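Local structure of 6-aminohexanoate-cyclic-dimer hydrolase (Arthrobacter sp., 3A2Q) at residues E29-I32 / A33-A37; Q105-A109 / A110-L114; P140-L143 / G144-V147; D98-A101 / Y102-R106. The protein hydrolyses the cyclic dimer of 6-aminohexanoate, a by-product of nylon-6 manufacture, to the linear dimer, as a member of the amidase family. The protein carries 1 engineered substitution. All coordinates share one frame; numbering follows the deposited sequence.

Overall arrangement
All four contacts are local and partly buried. Contact 1, within helix 24-42, has a buried side (Thr-31, Ile-32, Val-35) and an exposed one (Ala-33, Gln-36). Contacts 4 and 2 hold the start and end of helix 102-110, tied by the salt bridge from Arg-108 NH1 to Asp-100 OD2 (2.9 Å). At the start a carboxylate and an amide are bridged by water; at the end the buried Met-107 lies on the buried ring of Phe-112, with backbone bonds and a water closing the turn. Contact 3, centred about 30 Å from contact 2, is a turn of partly exposed residues held by an asparagine, and leads toward Ser-150, a probable charge-relay residue.

Contact 1: E29-I32 / A33-A37; sequences EATI and AHVQA
From Glu-29 to Gln-36 the backbone runs as regular alpha-helix, with Ala-33 N bonded to Glu-29 O, His-34 N to Ala-30 O, Val-35 N to Thr-31 O and Gln-36 N to Ile-32 O, the last at 2.9 Å. This is the middle of helix 24-42, and its i to i+4 pattern sets which side chains become neighbours. One face is buried and largely apolar: the side chains of Thr-31, Ile-32 and Val-35 rest on Leu-115 of strand 113-118, and Ile-32 and Val-35 also meet Phe-50 of helix 50-59. Along this face the methyl groups of Thr-31 and Val-35 approach loosely, CG2 to CG2 at 4.4 Å. Val-35 CG2, placed beside its own backbone N, also comes to 3.1 Å from Thr-31 O. The polar ends turn to partners beyond the segments: Glu-29 OE2 forms a salt bridge with Arg-54, Thr-31 OG1 bonds back to Leu-27 O, and the ring of His-34, whose CG is anti to the backbone N (chi1 -179°), reaches Ala-160 O through NE2. At the border of the buried face the exposed Gln-36 slants across Ile-32, its amide carbon CD 4.1 Å from Ile-32 CG2, while Gln-36 CG lies 3.0 Å from Ile-32 O.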
loop_
_atom_site.group_PDB
_atom_site.type_symbol
_atom_site.label_atom_id
_atom_site.label_comp_id
_atom_site.label_asym_id
_atom_site.label_seq_id
_atom_site.Cartn_x
_atom_site.Cartn_y
_atom_site.Cartn_z
ATOM N N GLU A 29 12.598 -13.022 -19.056
ATOM C CA GLU A 29 13.671 -13.896 -18.593
ATOM C C GLU A 29 14.737 -13.115 -17.836
ATOM O O GLU A 29 15.331 -13.623 -16.885
ATOM C CB GLU A 29 14.303 -14.638 -19.773
ATOM C CG GLU A 29 13.373 -15.632 -20.448
ATOM C CD GLU A 29 12.758 -16.616 -19.469
ATOM O OE1 GLU A 29 13.459 -17.035 -18.526
ATOM O OE2 GLU A 29 11.576 -16.980 -19.647
ATOM N N ALA A 30 14.981 -11.880 -18.260
ATOM C CA ALA A 30 15.962 -11.035 -17.594
ATOM C C ALA A 30 15.425 -10.691 -16.208
ATOM O O ALA A 30 16.186 -10.563 -15.247
ATOM C CB ALA A 30 16.197 -9.761 -18.399
ATOM N N THR A 31 14.105 -10.551 -16.114
ATOM C CA THR A 31 13.455 -10.231 -14.849
ATOM C C THR A 31 13.433 -11.447 -13.922
ATOM O O THR A 31 13.703 -11.328 -12.726
ATOM C CB THR A 31 12.010 -9.734 -15.082
ATOM O OG1 THR A 31 12.036 -8.557 -15.902
ATOM C CG2 THR A 31 11.337 -9.410 -13.758
ATOM N N ILE A 32 13.118 -12.616 -14.475
ATOM C CA ILE A 32 13.078 -13.843 -13.683
ATOM C C ILE A 32 14.464 -14.171 -13.121
ATOM O O ILE A 32 14.594 -14.577 -11.964
ATOM C CB ILE A 32 12.582 -15.045 -14.524
ATOM C CG1 ILE A 32 11.144 -14.799 -14.987
ATOM C CG2 ILE A 32 12.651 -16.323 -13.701
ATOM C CD1 ILE A 32 10.577 -15.899 -15.857
ATOM N N ALA A 33 15.495 -13.992 -13.941
ATOM C CA ALA A 33 16.861 -14.267 -13.510
ATOM C C ALA A 33 17.203 -13.367 -12.329
ATOM O O ALA A 33 17.747 -13.823 -11.320
ATOM C CB ALA A 33 17.832 -14.017 -14.658
ATOM N N HIS A 34 16.871 -12.086 -12.463
ATOM C CA HIS A 34 17.132 -11.107 -11.417
ATOM C C HIS A 34 16.420 -11.508 -10.127
ATOM O O HIS A 34 16.993 -11.435 -9.040
ATOM C CB HIS A 34 16.663 -9.724 -11.875
ATOM C CG HIS A 34 16.905 -8.640 -10.873
ATOM N ND1 HIS A 34 18.164 -8.315 -10.417
ATOM C CD2 HIS A 34 16.048 -7.806 -10.240
ATOM C CE1 HIS A 34 18.072 -7.326 -9.546
ATOM N NE2 HIS A 34 16.799 -6.999 -9.420
ATOM N N VAL A 35 15.168 -11.937 -10.253
ATOM C CA VAL A 35 14.383 -12.360 -9.097
ATOM C C VAL A 35 15.060 -13.532 -8.387
ATOM O O VAL A 35 15.203 -13.537 -7.164
ATOM C CB VAL A 35 12.954 -12.783 -9.522
ATOM C CG1 VAL A 35 12.207 -13.379 -8.345
ATOM C CG2 VAL A 35 12.197 -11.582 -10.060
ATOM N N GLN A 36 15.478 -14.525 -9.163
ATOM C CA GLN A 36 16.135 -15.706 -8.610
ATOM C C GLN A 36 17.413 -15.376 -7.843
ATOM O O GLN A 36 17.733 -16.021 -6.842
ATOM C CB GLN A 36 16.460 -16.686 -9.736
ATOM C CG GLN A 36 15.237 -17.166 -10.493
ATOM C CD GLN A 36 15.583 -18.178 -11.561
ATOM O OE1 GLN A 36 16.355 -17.893 -12.479
ATOM N NE2 GLN A 36 15.013 -19.372 -11.446
ATOM N N ALA A 37 18.135 -14.366 -8.313
ATOM C CA ALA A 37 19.388 -13.953 -7.691
ATOM C C ALA A 37 19.237 -13.068 -6.455
ATOM O O ALA A 37 19.898 -13.288 -5.437
ATOM C CB ALA A 37 20.252 -13.238 -8.723
#

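Contact 2: Q105-A109 / A110-L114; sequences QRMRA and AGFVL
The ring of Phe-112 carries the terminal methyl of Met-107 over one face, while Met-107 O lies in the ring plane at its edge. The pair sits on a Schellman motif that ends helix 102-110. Met-107 CE makes a CH-pi contact 3.7 Å from the centroid of the Phe-112 ring, offset toward the rim on the CD2 side. Bends at chi2 (-65°) and chi3 (-83°) bring the methyl over the face, and the sulfur lies obliquely to it, 40° off the normal, in a Met-aromatic contact with SD 4.5 Å from the Phe-112 centroid. Phe-112 also stacks with Phe-64, and Leu-225 of helix 219-229 touches both Met-107 and Phe-112. With an alanine in place of Phe-112, the Met-107 methyl would probably lose its aromatic surface and a gap would open beside Leu-225. Two backbone bonds define the Schellman motif: Phe-112 N to Met-107 O at 3.1 Å, and Gly-111 N to Arg-108 O at 3.0 Å. Gly-111 has the positive phi of the motif, at which a side chain would jam against the carbonyl oxygen of Ala-110. A water donates to both Arg-108 O (2.7 Å) and Phe-112 O (2.8 Å).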
loop_
_atom_site.group_PDB
_atom_site.type_symbol
_atom_site.label_atom_id
_atom_site.label_comp_id
_atom_site.label_asym_id
_atom_site.label_seq_id
_atom_site.Cartn_x
_atom_site.Cartn_y
_atom_site.Cartn_z
ATOM N N GLN A 105 -7.696 -9.345 -13.687
ATOM C CA GLN A 105 -8.170 -9.405 -15.069
ATOM C C GLN A 105 -7.820 -8.127 -15.819
ATOM O O GLN A 105 -7.391 -8.172 -16.972
ATOM C CB GLN A 105 -9.683 -9.616 -15.112
ATOM C CG GLN A 105 -10.159 -10.870 -14.407
ATOM C CD GLN A 105 -11.650 -11.084 -14.568
ATOM O OE1 GLN A 105 -12.441 -10.153 -14.413
ATOM N NE2 GLN A 105 -12.044 -12.314 -14.873
ATOM N N ARG A 106 -8.012 -6.987 -15.156
ATOM C CA ARG A 106 -7.720 -5.685 -15.747
ATOM C C ARG A 106 -6.244 -5.544 -16.120
ATOM O O ARG A 106 -5.916 -5.002 -17.174
ATOM C CB ARG A 106 -8.109 -4.556 -14.776
ATOM C CG ARG A 106 -9.608 -4.256 -14.687
ATOM C CD ARG A 106 -10.162 -3.783 -16.030
ATOM N NE ARG A 106 -11.489 -3.185 -15.907
ATOM C CZ ARG A 106 -11.726 -1.976 -15.405
ATOM N NH1 ARG A 106 -10.721 -1.221 -14.977
ATOM N NH2 ARG A 106 -12.971 -1.520 -15.327
ATOM N N MET A 107 -5.360 -6.018 -15.248
ATOM C CA MET A 107 -3.920 -5.944 -15.497
ATOM C C MET A 107 -3.506 -6.792 -16.702
ATOM O O MET A 107 -2.715 -6.351 -17.544
ATOM C CB MET A 107 -3.146 -6.408 -14.260
ATOM C CG MET A 107 -3.188 -5.430 -13.082
ATOM S SD MET A 107 -2.368 -3.861 -13.435
ATOM C CE MET A 107 -0.652 -4.312 -13.079
ATOM N N ARG A 108 -4.037 -8.007 -16.779
ATOM C CA ARG A 108 -3.718 -8.908 -17.884
ATOM C C ARG A 108 -4.209 -8.351 -19.219
ATOM O O ARG A 108 -3.520 -8.454 -20.232
ATOM C CB ARG A 108 -4.333 -10.291 -17.641
ATOM C CG ARG A 108 -3.934 -11.326 -18.685
ATOM C CD ARG A 108 -4.392 -12.726 -18.309
ATOM N NE ARG A 108 -5.844 -12.876 -18.347
ATOM C CZ ARG A 108 -6.592 -13.188 -17.294
ATOM N NH1 ARG A 108 -6.031 -13.382 -16.105
ATOM N NH2 ARG A 108 -7.906 -13.316 -17.430
ATOM N N ALA A 109 -5.401 -7.760 -19.216
ATOM C CA ALA A 109 -5.967 -7.187 -20.431
ATOM C C ALA A 109 -5.124 -6.008 -20.902
ATOM O O ALA A 109 -5.097 -5.682 -22.092
ATOM C CB ALA A 109 -7.404 -6.733 -20.180
ATOM N N ALA A 110 -4.432 -5.372 -19.961
ATOM C CA ALA A 110 -3.588 -4.226 -20.268
ATOM C C ALA A 110 -2.242 -4.649 -20.848
ATOM O O ALA A 110 -1.527 -3.830 -21.422
ATOM C CB ALA A 110 -3.370 -3.389 -19.012
ATOM N N GLY A 111 -1.893 -5.921 -20.688
ATOM C CA GLY A 111 -0.628 -6.400 -21.218
ATOM C C GLY A 111 0.395 -6.805 -20.171
ATOM O O GLY A 111 1.475 -7.287 -20.510
ATOM N N PHE A 112 0.065 -6.603 -18.898
ATOM C CA PHE A 112 0.962 -6.962 -17.800
ATOM C C PHE A 112 0.976 -8.478 -17.624
ATOM O O PHE A 112 -0.009 -9.147 -17.936
ATOM C CB PHE A 112 0.485 -6.309 -16.494
ATOM C CG PHE A 112 0.754 -4.826 -16.408
ATOM C CD1 PHE A 112 2.040 -4.353 -16.166
ATOM C CD2 PHE A 112 -0.277 -3.905 -16.560
ATOM C CE1 PHE A 112 2.294 -2.981 -16.075
ATOM C CE2 PHE A 112 -0.033 -2.531 -16.471
ATOM C CZ PHE A 112 1.253 -2.070 -16.229
ATOM N N VAL A 113 2.085 -9.026 -17.136
ATOM C CA VAL A 113 2.170 -10.467 -16.908
ATOM C C VAL A 113 2.371 -10.732 -15.414
ATOM O O VAL A 113 3.242 -10.136 -14.783
ATOM C CB VAL A 113 3.330 -11.123 -17.735
ATOM C CG1 VAL A 113 3.211 -10.716 -19.203
ATOM C CG2 VAL A 113 4.687 -10.726 -17.184
ATOM N N LEU A 114 1.543 -11.606 -14.847
ATOM C CA LEU A 114 1.627 -11.927 -13.427
ATOM C C LEU A 114 2.876 -12.748 -13.127
ATOM O O LEU A 114 2.931 -13.942 -13.420
ATOM C CB LEU A 114 0.379 -12.692 -12.980
ATOM C CG LEU A 114 0.308 -13.021 -11.490
ATOM C CD1 LEU A 114 0.547 -11.752 -10.681
ATOM C CD2 LEU A 114 -1.049 -13.629 -11.158
HETATM O O HOH W 1 -1.195 -9.724 -20.447
#

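Contact 3: P140-L143 / G144-V147; sequences PWNL and GRSV
Asn-142 holds the turn it begins with two oxygens. Its side-chain OD1 accepts the N-H of Gly-144 at 3.1 Å, the donor lying in the carbonyl plane on a lone pair, and its backbone O accepts the N-H of Arg-145 at 2.8 Å from above the carbonyl plane. The second bond closes a type I beta turn from Asn-142 to Arg-145; the first makes an Asx turn on the same residue, set over the type I turn. With CG anti to the backbone N (chi1 -170°), the amide of Asn-142 is carried forward over the turn. Arg-145 slants across that side chain: its CG packs 3.6 Å from both CB and CG of Asn-142, and its guanidinium plane stands 38° from the amide plane. A leucine in place of Asn-142 would probably leave the N-H of Gly-144 without its side-chain acceptor and the turn less firmly braced.

Further out, Met-447 packs against both Asn-142 and Arg-145. Behind the turn, Pro-140 CD and Val-147 CG1 meet loosely at 4.4 Å, and both residues rest on Ala-156 of helix 152-159. The Val-147 side chain is about 9 Å from that of Ser-150, a probable charge-relay residue. The chemistry implies a turn set by two directional bonds to one asparagine, with the arginine chain packed on its amide and its charge met, through NH2, by Asp-445 outside the turn.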
loop_
_atom_site.group_PDB
_atom_site.type_symbol
_atom_site.label_atom_id
_atom_site.label_comp_id
_atom_site.label_asym_id
_atom_site.label_seq_id
_atom_site.Cartn_x
_atom_site.Cartn_y
_atom_site.Cartn_z
ATOM N N PRO A 140 15.717 -3.978 1.161
ATOM C CA PRO A 140 16.811 -3.938 0.184
ATOM C C PRO A 140 17.848 -2.862 0.518
ATOM O O PRO A 140 19.011 -2.964 0.124
ATOM C CB PRO A 140 16.095 -3.652 -1.136
ATOM C CG PRO A 140 14.713 -4.212 -0.913
ATOM C CD PRO A 140 14.409 -3.824 0.500
ATOM N N TRP A 141 17.422 -1.828 1.238
ATOM C CA TRP A 141 18.324 -0.746 1.611
ATOM C C TRP A 141 19.173 -1.122 2.823
ATOM O O TRP A 141 20.255 -0.578 3.017
ATOM C CB TRP A 141 17.537 0.540 1.912
ATOM C CG TRP A 141 16.758 1.065 0.738
ATOM C CD1 TRP A 141 15.548 0.619 0.291
ATOM C CD2 TRP A 141 17.162 2.101 -0.167
ATOM N NE1 TRP A 141 15.173 1.310 -0.839
ATOM C CE2 TRP A 141 16.146 2.226 -1.143
ATOM C CE3 TRP A 141 18.286 2.935 -0.248
ATOM C CZ2 TRP A 141 16.219 3.153 -2.191
ATOM C CZ3 TRP A 141 18.359 3.861 -1.297
ATOM C CH2 TRP A 141 17.330 3.958 -2.252
ATOM N N ASN A 142 18.665 -2.046 3.634
ATOM C CA ASN A 142 19.355 -2.521 4.832
ATOM C C ASN A 142 18.652 -3.805 5.277
ATOM O O ASN A 142 17.586 -3.756 5.884
ATOM C CB ASN A 142 19.267 -1.471 5.938
ATOM C CG ASN A 142 20.161 -1.789 7.108
ATOM O OD1 ASN A 142 20.252 -2.936 7.537
ATOM N ND2 ASN A 142 20.818 -0.767 7.644
ATOM N N LEU A 143 19.267 -4.948 4.987
ATOM C CA LEU A 143 18.685 -6.255 5.309
ATOM C C LEU A 143 18.297 -6.508 6.764
ATOM O O LEU A 143 17.540 -7.437 7.061
ATOM C CB LEU A 143 19.620 -7.362 4.817
ATOM C CG LEU A 143 19.877 -7.313 3.308
ATOM C CD1 LEU A 143 20.860 -8.405 2.910
ATOM C CD2 LEU A 143 18.556 -7.473 2.558
ATOM N N GLY A 144 18.804 -5.689 7.673
ATOM C CA GLY A 144 18.450 -5.870 9.067
ATOM C C GLY A 144 17.239 -5.038 9.440
ATOM O O GLY A 144 16.810 -5.043 10.593
ATOM N N ARG A 145 16.671 -4.336 8.460
ATOM C CA ARG A 145 15.513 -3.478 8.707
ATOM C C ARG A 145 14.213 -3.987 8.101
ATOM O O ARG A 145 14.209 -4.696 7.101
ATOM C CB ARG A 145 15.757 -2.067 8.153
ATOM C CG ARG A 145 16.944 -1.324 8.719
ATOM C CD ARG A 145 16.769 -0.937 10.179
ATOM N NE ARG A 145 17.880 -0.084 10.593
ATOM C CZ ARG A 145 17.827 1.241 10.685
ATOM N NH1 ARG A 145 16.703 1.892 10.409
ATOM N NH2 ARG A 145 18.915 1.923 11.018
ATOM N N SER A 146 13.111 -3.582 8.718
ATOM C CA SER A 146 11.772 -3.937 8.269
ATOM C C SER A 146 11.490 -3.260 6.925
ATOM O O SER A 146 12.218 -2.359 6.510
ATOM C CB SER A 146 10.746 -3.463 9.304
ATOM O OG SER A 146 9.420 -3.513 8.797
ATOM N N VAL A 147 10.437 -3.704 6.249
ATOM C CA VAL A 147 10.046 -3.121 4.968
ATOM C C VAL A 147 8.677 -2.470 5.128
ATOM O O VAL A 147 8.041 -2.084 4.146
ATOM C CB VAL A 147 9.965 -4.190 3.844
ATOM C CG1 VAL A 147 11.363 -4.702 3.510
ATOM C CG2 VAL A 147 9.049 -5.349 4.270
#

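Contact 4: D98-A101 / Y102-R106; sequences DHDA and YFVQR
Apolar and mixed contacts join Asp-100 and Ala-101 to the first turn of helix 102-110. The Asp-100 side chain crosses that of Val-104 at about a right angle, OD1 coming to 3.7 Å from Val-104 CG1. Asp-100 CB packs at 3.6 Å against Gln-105 CG, which lies beside its own backbone N (chi1 -58°) and from there also approaches Ala-101 O. The methyl of Ala-101 touches Val-104 more loosely, CB to CG2 at 4.4 Å.

Among the hydrogen bonds, Gln-105 N donates to Ala-101 O at 3.1 Å, nearly along the C=O axis, and so joins the N-cap residue to the helix. One water links the side chains over this turn, donating to Asp-100 OD2 at 2.8 Å and accepting from Gln-105 NE2 at 2.9 Å. Before the cap, His-99 ND1 bonds Asp-98 OD1 at 2.9 Å, the carboxylate oxygen being met from above its plane.

The carboxylate of Asp-100 has the ionic partner: its OD2 forms a salt bridge with Arg-108, two turns along, and its OD1 takes the N-H of Gln-79; the water adds a third partner, so both oxygens are engaged and the carboxylate is probably kept ionised.

Aromatic partners lie further out: Tyr-102 makes a cation-pi contact with Arg-233, and Phe-103 meets His-167 edge-to-face. Together these contacts form the N-terminus of helix 102-110, with Ala-101 at the N-cap and a carboxylate nearby that probably favours the helix end; through Val-104 the helix packs on Tyr-69 and Leu-71 of strand 68-72, in the central mixed sheet of the amidase-family fold.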
loop_
_atom_site.group_PDB
_atom_site.type_symbol
_atom_site.label_atom_id
_atom_site.label_comp_id
_atom_site.label_asym_id
_atom_site.label_seq_id
_atom_site.Cartn_x
_atom_site.Cartn_y
_atom_site.Cartn_z
ATOM N N ASP A 98 -9.947 -20.141 -7.082
ATOM C CA ASP A 98 -10.636 -20.650 -8.264
ATOM C C ASP A 98 -10.979 -19.596 -9.311
ATOM O O ASP A 98 -11.564 -19.923 -10.346
ATOM C CB ASP A 98 -11.917 -21.373 -7.847
ATOM C CG ASP A 98 -12.820 -20.505 -6.996
ATOM O OD1 ASP A 98 -13.129 -19.372 -7.421
ATOM O OD2 ASP A 98 -13.221 -20.953 -5.901
ATOM N N HIS A 99 -10.617 -18.342 -9.061
ATOM C CA HIS A 99 -10.925 -17.281 -10.017
ATOM C C HIS A 99 -9.929 -16.126 -9.979
ATOM O O HIS A 99 -9.036 -16.091 -9.134
ATOM C CB HIS A 99 -12.314 -16.717 -9.733
ATOM C CG HIS A 99 -12.399 -15.960 -8.445
ATOM N ND1 HIS A 99 -12.448 -16.584 -7.217
ATOM C CD2 HIS A 99 -12.388 -14.630 -8.190
ATOM C CE1 HIS A 99 -12.461 -15.671 -6.262
ATOM N NE2 HIS A 99 -12.425 -14.477 -6.826
ATOM N N ASP A 100 -10.102 -15.187 -10.907
ATOM C CA ASP A 100 -9.266 -13.992 -10.985
ATOM C C ASP A 100 -10.057 -12.821 -10.406
ATOM O O ASP A 100 -11.253 -12.682 -10.668
ATOM C CB ASP A 100 -8.918 -13.628 -12.437
ATOM C CG ASP A 100 -7.825 -14.494 -13.030
ATOM O OD1 ASP A 100 -6.916 -14.916 -12.286
ATOM O OD2 ASP A 100 -7.865 -14.729 -14.257
ATOM N N ALA A 101 -9.399 -11.982 -9.617
ATOM C CA ALA A 101 -10.073 -10.810 -9.070
ATOM C C ALA A 101 -10.161 -9.838 -10.238
ATOM O O ALA A 101 -9.402 -9.958 -11.197
ATOM C CB ALA A 101 -9.252 -10.200 -7.944
ATOM N N TYR A 102 -11.086 -8.885 -10.176
ATOM C CA TYR A 102 -11.214 -7.913 -11.254
ATOM C C TYR A 102 -9.877 -7.216 -11.508
ATOM O O TYR A 102 -9.502 -6.983 -12.653
ATOM C CB TYR A 102 -12.282 -6.874 -10.907
ATOM C CG TYR A 102 -13.700 -7.403 -10.906
ATOM C CD1 TYR A 102 -14.600 -7.028 -9.907
ATOM C CD2 TYR A 102 -14.157 -8.254 -11.918
ATOM C CE1 TYR A 102 -15.916 -7.483 -9.912
ATOM C CE2 TYR A 102 -15.478 -8.715 -11.932
ATOM C CZ TYR A 102 -16.352 -8.322 -10.924
ATOM O OH TYR A 102 -17.670 -8.739 -10.934
ATOM N N PHE A 103 -9.165 -6.879 -10.434
ATOM C CA PHE A 103 -7.871 -6.211 -10.549
ATOM C C PHE A 103 -6.943 -7.025 -11.446
ATOM O O PHE A 103 -6.319 -6.486 -12.359
ATOM C CB PHE A 103 -7.214 -6.061 -9.165
ATOM C CG PHE A 103 -5.935 -5.254 -9.175
ATOM C CD1 PHE A 103 -5.959 -3.885 -8.935
ATOM C CD2 PHE A 103 -4.711 -5.864 -9.436
ATOM C CE1 PHE A 103 -4.783 -3.130 -8.954
ATOM C CE2 PHE A 103 -3.531 -5.121 -9.459
ATOM C CZ PHE A 103 -3.567 -3.752 -9.218
ATOM N N VAL A 104 -6.854 -8.325 -11.171
ATOM C CA VAL A 104 -5.995 -9.218 -11.943
ATOM C C VAL A 104 -6.397 -9.284 -13.414
ATOM O O VAL A 104 -5.540 -9.271 -14.292
ATOM C CB VAL A 104 -5.991 -10.643 -11.336
ATOM C CG1 VAL A 104 -5.238 -11.604 -12.246
ATOM C CG2 VAL A 104 -5.335 -10.612 -9.967
ATOM N N GLN A 105 -7.696 -9.345 -13.687
ATOM C CA GLN A 105 -8.170 -9.405 -15.069
ATOM C C GLN A 105 -7.820 -8.127 -15.819
ATOM O O GLN A 105 -7.391 -8.172 -16.972
ATOM C CB GLN A 105 -9.683 -9.616 -15.112
ATOM C CG GLN A 105 -10.159 -10.870 -14.407
ATOM C CD GLN A 105 -11.650 -11.084 -14.568
ATOM O OE1 GLN A 105 -12.441 -10.153 -14.413
ATOM N NE2 GLN A 105 -12.044 -12.314 -14.873
ATOM N N ARG A 106 -8.012 -6.987 -15.156
ATOM C CA ARG A 106 -7.720 -5.685 -15.747
ATOM C C ARG A 106 -6.244 -5.544 -16.120
ATOM O O ARG A 106 -5.916 -5.002 -17.174
ATOM C CB ARG A 106 -8.109 -4.556 -14.776
ATOM C CG ARG A 106 -9.608 -4.256 -14.687
ATOM C CD ARG A 106 -10.162 -3.783 -16.030
ATOM N NE ARG A 106 -11.489 -3.185 -15.907
ATOM C CZ ARG A 106 -11.726 -1.976 -15.405
ATOM N NH1 ARG A 106 -10.721 -1.221 -14.977
ATOM N NH2 ARG A 106 -12.971 -1.520 -15.327
HETATM O O HOH W 2 -10.415 -14.659 -15.422
#